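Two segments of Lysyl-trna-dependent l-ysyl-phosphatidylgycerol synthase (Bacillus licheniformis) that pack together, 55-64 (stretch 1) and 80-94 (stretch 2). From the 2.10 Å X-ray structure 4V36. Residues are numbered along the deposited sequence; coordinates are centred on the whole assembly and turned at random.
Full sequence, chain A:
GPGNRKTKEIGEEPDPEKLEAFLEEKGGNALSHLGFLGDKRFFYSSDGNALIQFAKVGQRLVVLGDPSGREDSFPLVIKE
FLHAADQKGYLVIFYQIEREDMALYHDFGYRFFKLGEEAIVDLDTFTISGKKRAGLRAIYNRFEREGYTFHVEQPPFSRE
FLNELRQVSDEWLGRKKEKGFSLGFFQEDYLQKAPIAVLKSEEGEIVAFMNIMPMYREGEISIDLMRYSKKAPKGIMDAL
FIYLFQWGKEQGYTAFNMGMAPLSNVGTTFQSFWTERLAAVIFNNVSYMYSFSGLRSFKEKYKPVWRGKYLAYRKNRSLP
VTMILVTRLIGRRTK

Stretch 1 55-64: AKVGQRLVVL
Stretch 2 80-94: EFLHAADQKGYLVIF

In a parallel β pairing, alternate residues on each strand make the hydrogen bonds to the other, and the segments 55–64 and 80–94 illustrate the rule. Stretch 1 is a hairpin: strand 55–57, a type II' turn from Val57 to Arg60 with Gly58 at phi/psi 65/-121°, then strand 60–64. In stretch 2, helix 80–87 runs nearly antiparallel to that second strand (163°, axes 10.5 Å apart). Gly89, at 69/34°, breaks the helical conformation, and strand 91–94 returns alongside 60–64, parallel within 22°. The register pairs Arg60 with Leu91, Leu61 with Val92, Val62 with Ile93 and Val63 with Phe94, with CA–CA separations of 4.6–4.8 Å; the paired residues are extended, with phi between -131 and -86° and psi between 113 and 137°.

Four hydrogen bonds fix this register: Leu91 N to Gln59 O (2.9 Å), Leu61 N to Leu91 O (2.7 Å), Ile93 N to Leu61 O (2.7 Å) and Val63 N to Ile93 O (2.6 Å). CA-H...O contacts supplement them, as between Arg60 CA and Leu91 O at 3.2 Å.

Side chains alternate between the sheet's two faces. Leu61 (m, t) and Val63 (t) share theirs with Val92 (t) and Phe94 (m), and the helix packs over it. The CA-to-CB bond of Phe81 (t) points toward stretch 1, and its ring brings CE2 to 3.5 Å from Val63 CG2 and CZ to 3.9 Å from Leu61 CD1. That same Leu61 CD1 lies 4.1 Å from Ala85 CB and, at the ring edge of Tyr90 (m), 4.0 Å from Tyr90 CD2. Val63 CB also meets Phe94 CD2 at 3.6 Å. On the other face, Val62 (t) CG2 approaches Ile93 (m, t) CD1 at 4.3 Å, while Leu91 (t, p) places CD2 over one face of the Arg60 guanidinium. Lys56, extended until chi4 turns to m, brings CE within 3.5 Å of Tyr90 OH, while Lys56 NZ hydrogen-bonds Gly58 O at 2.7 Å.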

# COMPACT_ATOMS: atom_id res chain seq x y z
N ALA A 55 12.58 -8.48 -1.58
CA ALA A 55 12.92 -9.26 -0.40
C ALA A 55 13.31 -10.67 -0.81
O ALA A 55 12.80 -11.20 -1.79
CB ALA A 55 11.75 -9.28 0.58
N LYS A 56 14.23 -11.27 -0.06
CA LYS A 56 14.73 -12.60 -0.39
C LYS A 56 14.03 -13.67 0.44
O LYS A 56 13.95 -13.58 1.66
CB LYS A 56 16.24 -12.66 -0.17
CG LYS A 56 16.87 -14.00 -0.53
CD LYS A 56 18.38 -13.95 -0.35
CE LYS A 56 19.01 -15.31 -0.63
NZ LYS A 56 18.52 -16.35 0.30
N VAL A 57 13.52 -14.69 -0.25
CA VAL A 57 12.89 -15.83 0.42
C VAL A 57 13.48 -17.13 -0.12
O VAL A 57 13.05 -17.65 -1.15
CB VAL A 57 11.36 -15.85 0.22
CG1 VAL A 57 10.74 -17.02 0.96
CG2 VAL A 57 10.75 -14.54 0.69
N GLY A 58 14.49 -17.65 0.58
CA GLY A 58 15.18 -18.84 0.13
C GLY A 58 15.92 -18.58 -1.16
O GLY A 58 16.78 -17.70 -1.23
N GLN A 59 15.58 -19.34 -2.20
CA GLN A 59 16.18 -19.14 -3.51
C GLN A 59 15.24 -18.35 -4.42
O GLN A 59 15.33 -18.43 -5.64
CB GLN A 59 16.52 -20.49 -4.16
CG GLN A 59 17.64 -21.26 -3.47
CD GLN A 59 17.19 -21.93 -2.19
OE1 GLN A 59 16.06 -22.41 -2.09
NE2 GLN A 59 18.07 -21.97 -1.20
N ARG A 60 14.33 -17.59 -3.81
CA ARG A 60 13.35 -16.82 -4.57
C ARG A 60 13.28 -15.37 -4.10
O ARG A 60 13.17 -15.09 -2.91
CB ARG A 60 11.97 -17.47 -4.47
CG ARG A 60 11.95 -18.93 -4.91
CD ARG A 60 10.55 -19.52 -4.87
NE ARG A 60 10.57 -20.96 -5.14
CZ ARG A 60 9.49 -21.70 -5.33
NH1 ARG A 60 8.28 -21.14 -5.30
NH2 ARG A 60 9.60 -23.00 -5.56
N LEU A 61 13.35 -14.45 -5.06
CA LEU A 61 13.28 -13.02 -4.76
C LEU A 61 11.91 -12.44 -5.11
O LEU A 61 11.41 -12.66 -6.21
CB LEU A 61 14.37 -12.26 -5.53
CG LEU A 61 15.82 -12.71 -5.34
CD1 LEU A 61 16.74 -11.96 -6.29
CD2 LEU A 61 16.27 -12.50 -3.90
N VAL A 62 11.32 -11.72 -4.17
CA VAL A 62 10.01 -11.10 -4.40
C VAL A 62 10.13 -9.58 -4.52
O VAL A 62 10.45 -8.90 -3.55
CB VAL A 62 9.02 -11.43 -3.27
CG1 VAL A 62 7.64 -10.87 -3.60
CG2 VAL A 62 8.94 -12.94 -3.06
N VAL A 63 9.87 -9.07 -5.72
CA VAL A 63 9.92 -7.63 -5.97
C VAL A 63 8.59 -6.97 -5.63
O VAL A 63 7.53 -7.48 -5.96
CB VAL A 63 10.27 -7.34 -7.45
CG1 VAL A 63 10.28 -5.84 -7.71
CG2 VAL A 63 11.61 -7.95 -7.81
N LEU A 64 8.66 -5.82 -4.95
CA LEU A 64 7.46 -5.08 -4.59
C LEU A 64 7.12 -4.03 -5.64
O LEU A 64 7.73 -2.96 -5.69
CB LEU A 64 7.62 -4.42 -3.22
CG LEU A 64 6.40 -3.67 -2.70
CD1 LEU A 64 5.21 -4.61 -2.56
CD2 LEU A 64 6.70 -2.99 -1.37
N GLU A 80 18.97 -6.00 -15.78
CA GLU A 80 20.12 -6.17 -14.89
C GLU A 80 19.77 -6.99 -13.66
O GLU A 80 20.55 -7.85 -13.24
CB GLU A 80 20.69 -4.81 -14.47
CG GLU A 80 21.30 -4.02 -15.61
CD GLU A 80 21.73 -2.63 -15.18
OE1 GLU A 80 21.42 -2.23 -14.04
OE2 GLU A 80 22.39 -1.94 -15.98
N PHE A 81 18.61 -6.72 -13.08
CA PHE A 81 18.17 -7.42 -11.87
C PHE A 81 17.94 -8.90 -12.13
O PHE A 81 18.38 -9.75 -11.36
CB PHE A 81 16.89 -6.78 -11.32
CG PHE A 81 16.39 -7.43 -10.06
CD1 PHE A 81 16.99 -7.17 -8.84
CD2 PHE A 81 15.30 -8.29 -10.09
CE1 PHE A 81 16.53 -7.76 -7.68
CE2 PHE A 81 14.84 -8.88 -8.94
CZ PHE A 81 15.45 -8.62 -7.73
N LEU A 82 17.25 -9.21 -13.23
CA LEU A 82 16.99 -10.59 -13.61
C LEU A 82 18.28 -11.33 -13.97
O LEU A 82 18.43 -12.51 -13.68
CB LEU A 82 16.00 -10.66 -14.77
CG LEU A 82 14.55 -10.31 -14.45
CD1 LEU A 82 13.71 -10.28 -15.72
CD2 LEU A 82 13.97 -11.29 -13.46
N HIS A 83 19.20 -10.61 -14.61
CA HIS A 83 20.49 -11.19 -14.97
C HIS A 83 21.32 -11.49 -13.73
O HIS A 83 21.93 -12.55 -13.62
CB HIS A 83 21.26 -10.26 -15.90
CG HIS A 83 22.60 -10.79 -16.32
ND1 HIS A 83 23.75 -10.56 -15.60
CD2 HIS A 83 22.96 -11.55 -17.39
CE1 HIS A 83 24.77 -11.15 -16.21
NE2 HIS A 83 24.31 -11.76 -17.29
N ALA A 84 21.32 -10.55 -12.79
CA ALA A 84 22.06 -10.72 -11.54
C ALA A 84 21.48 -11.86 -10.72
O ALA A 84 22.20 -12.53 -9.97
CB ALA A 84 22.04 -9.43 -10.74
N ALA A 85 20.18 -12.09 -10.86
CA ALA A 85 19.51 -13.17 -10.15
C ALA A 85 19.73 -14.50 -10.85
O ALA A 85 19.64 -15.56 -10.23
CB ALA A 85 18.03 -12.88 -10.02
N ASP A 86 20.02 -14.45 -12.15
CA ASP A 86 20.31 -15.65 -12.92
C ASP A 86 21.64 -16.27 -12.49
O ASP A 86 21.82 -17.48 -12.57
CB ASP A 86 20.35 -15.34 -14.42
CG ASP A 86 18.97 -15.18 -15.02
OD1 ASP A 86 18.02 -15.81 -14.50
OD2 ASP A 86 18.83 -14.44 -16.01
N GLN A 87 22.55 -15.43 -12.02
CA GLN A 87 23.87 -15.88 -11.60
C GLN A 87 23.78 -16.73 -10.33
O GLN A 87 24.44 -17.76 -10.22
CB GLN A 87 24.80 -14.68 -11.37
CG GLN A 87 24.87 -13.73 -12.55
CD GLN A 87 25.38 -14.40 -13.81
OE1 GLN A 87 26.40 -15.09 -13.80
NE2 GLN A 87 24.66 -14.21 -14.91
N LYS A 88 22.97 -16.28 -9.38
CA LYS A 88 22.80 -17.00 -8.12
C LYS A 88 21.76 -18.10 -8.25
O LYS A 88 21.51 -18.85 -7.31
CB LYS A 88 22.42 -16.03 -7.00
N GLY A 89 21.14 -18.19 -9.43
CA GLY A 89 20.13 -19.20 -9.69
C GLY A 89 18.85 -18.95 -8.91
O GLY A 89 18.17 -19.89 -8.50
N TYR A 90 18.52 -17.68 -8.71
CA TYR A 90 17.32 -17.31 -7.97
C TYR A 90 16.12 -17.13 -8.88
O TYR A 90 16.24 -16.65 -10.01
CB TYR A 90 17.55 -16.02 -7.17
CG TYR A 90 18.55 -16.15 -6.05
CD1 TYR A 90 18.95 -17.39 -5.57
CD2 TYR A 90 19.10 -15.02 -5.45
CE1 TYR A 90 19.86 -17.51 -4.54
CE2 TYR A 90 20.02 -15.13 -4.42
CZ TYR A 90 20.40 -16.38 -3.97
OH TYR A 90 21.31 -16.49 -2.95
N LEU A 91 14.95 -17.53 -8.39
CA LEU A 91 13.69 -17.27 -9.09
C LEU A 91 13.16 -15.90 -8.68
O LEU A 91 13.18 -15.55 -7.51
CB LEU A 91 12.67 -18.37 -8.78
CG LEU A 91 11.30 -18.25 -9.46
CD1 LEU A 91 11.44 -18.41 -10.97
CD2 LEU A 91 10.32 -19.26 -8.89
N VAL A 92 12.69 -15.13 -9.66
CA VAL A 92 12.24 -13.77 -9.37
C VAL A 92 10.73 -13.63 -9.53
O VAL A 92 10.16 -14.01 -10.55
CB VAL A 92 12.93 -12.75 -10.27
CG1 VAL A 92 12.42 -11.34 -9.98
CG2 VAL A 92 14.44 -12.81 -10.08
N ILE A 93 10.09 -13.08 -8.50
CA ILE A 93 8.66 -12.84 -8.50
C ILE A 93 8.36 -11.35 -8.37
O ILE A 93 9.00 -10.65 -7.58
CB ILE A 93 7.96 -13.61 -7.36
CG1 ILE A 93 8.39 -15.08 -7.36
CG2 ILE A 93 6.45 -13.48 -7.46
CD1 ILE A 93 8.00 -15.83 -6.11
N PHE A 94 7.41 -10.86 -9.16
CA PHE A 94 7.00 -9.46 -9.07
C PHE A 94 5.60 -9.35 -8.47
O PHE A 94 4.65 -9.95 -8.97
CB PHE A 94 7.05 -8.80 -10.46
CG PHE A 94 8.43 -8.73 -11.05
CD1 PHE A 94 8.93 -9.77 -11.81
CD2 PHE A 94 9.22 -7.61 -10.84
CE1 PHE A 94 10.20 -9.70 -12.35
CE2 PHE A 94 10.50 -7.54 -11.38
CZ PHE A 94 10.98 -8.59 -12.13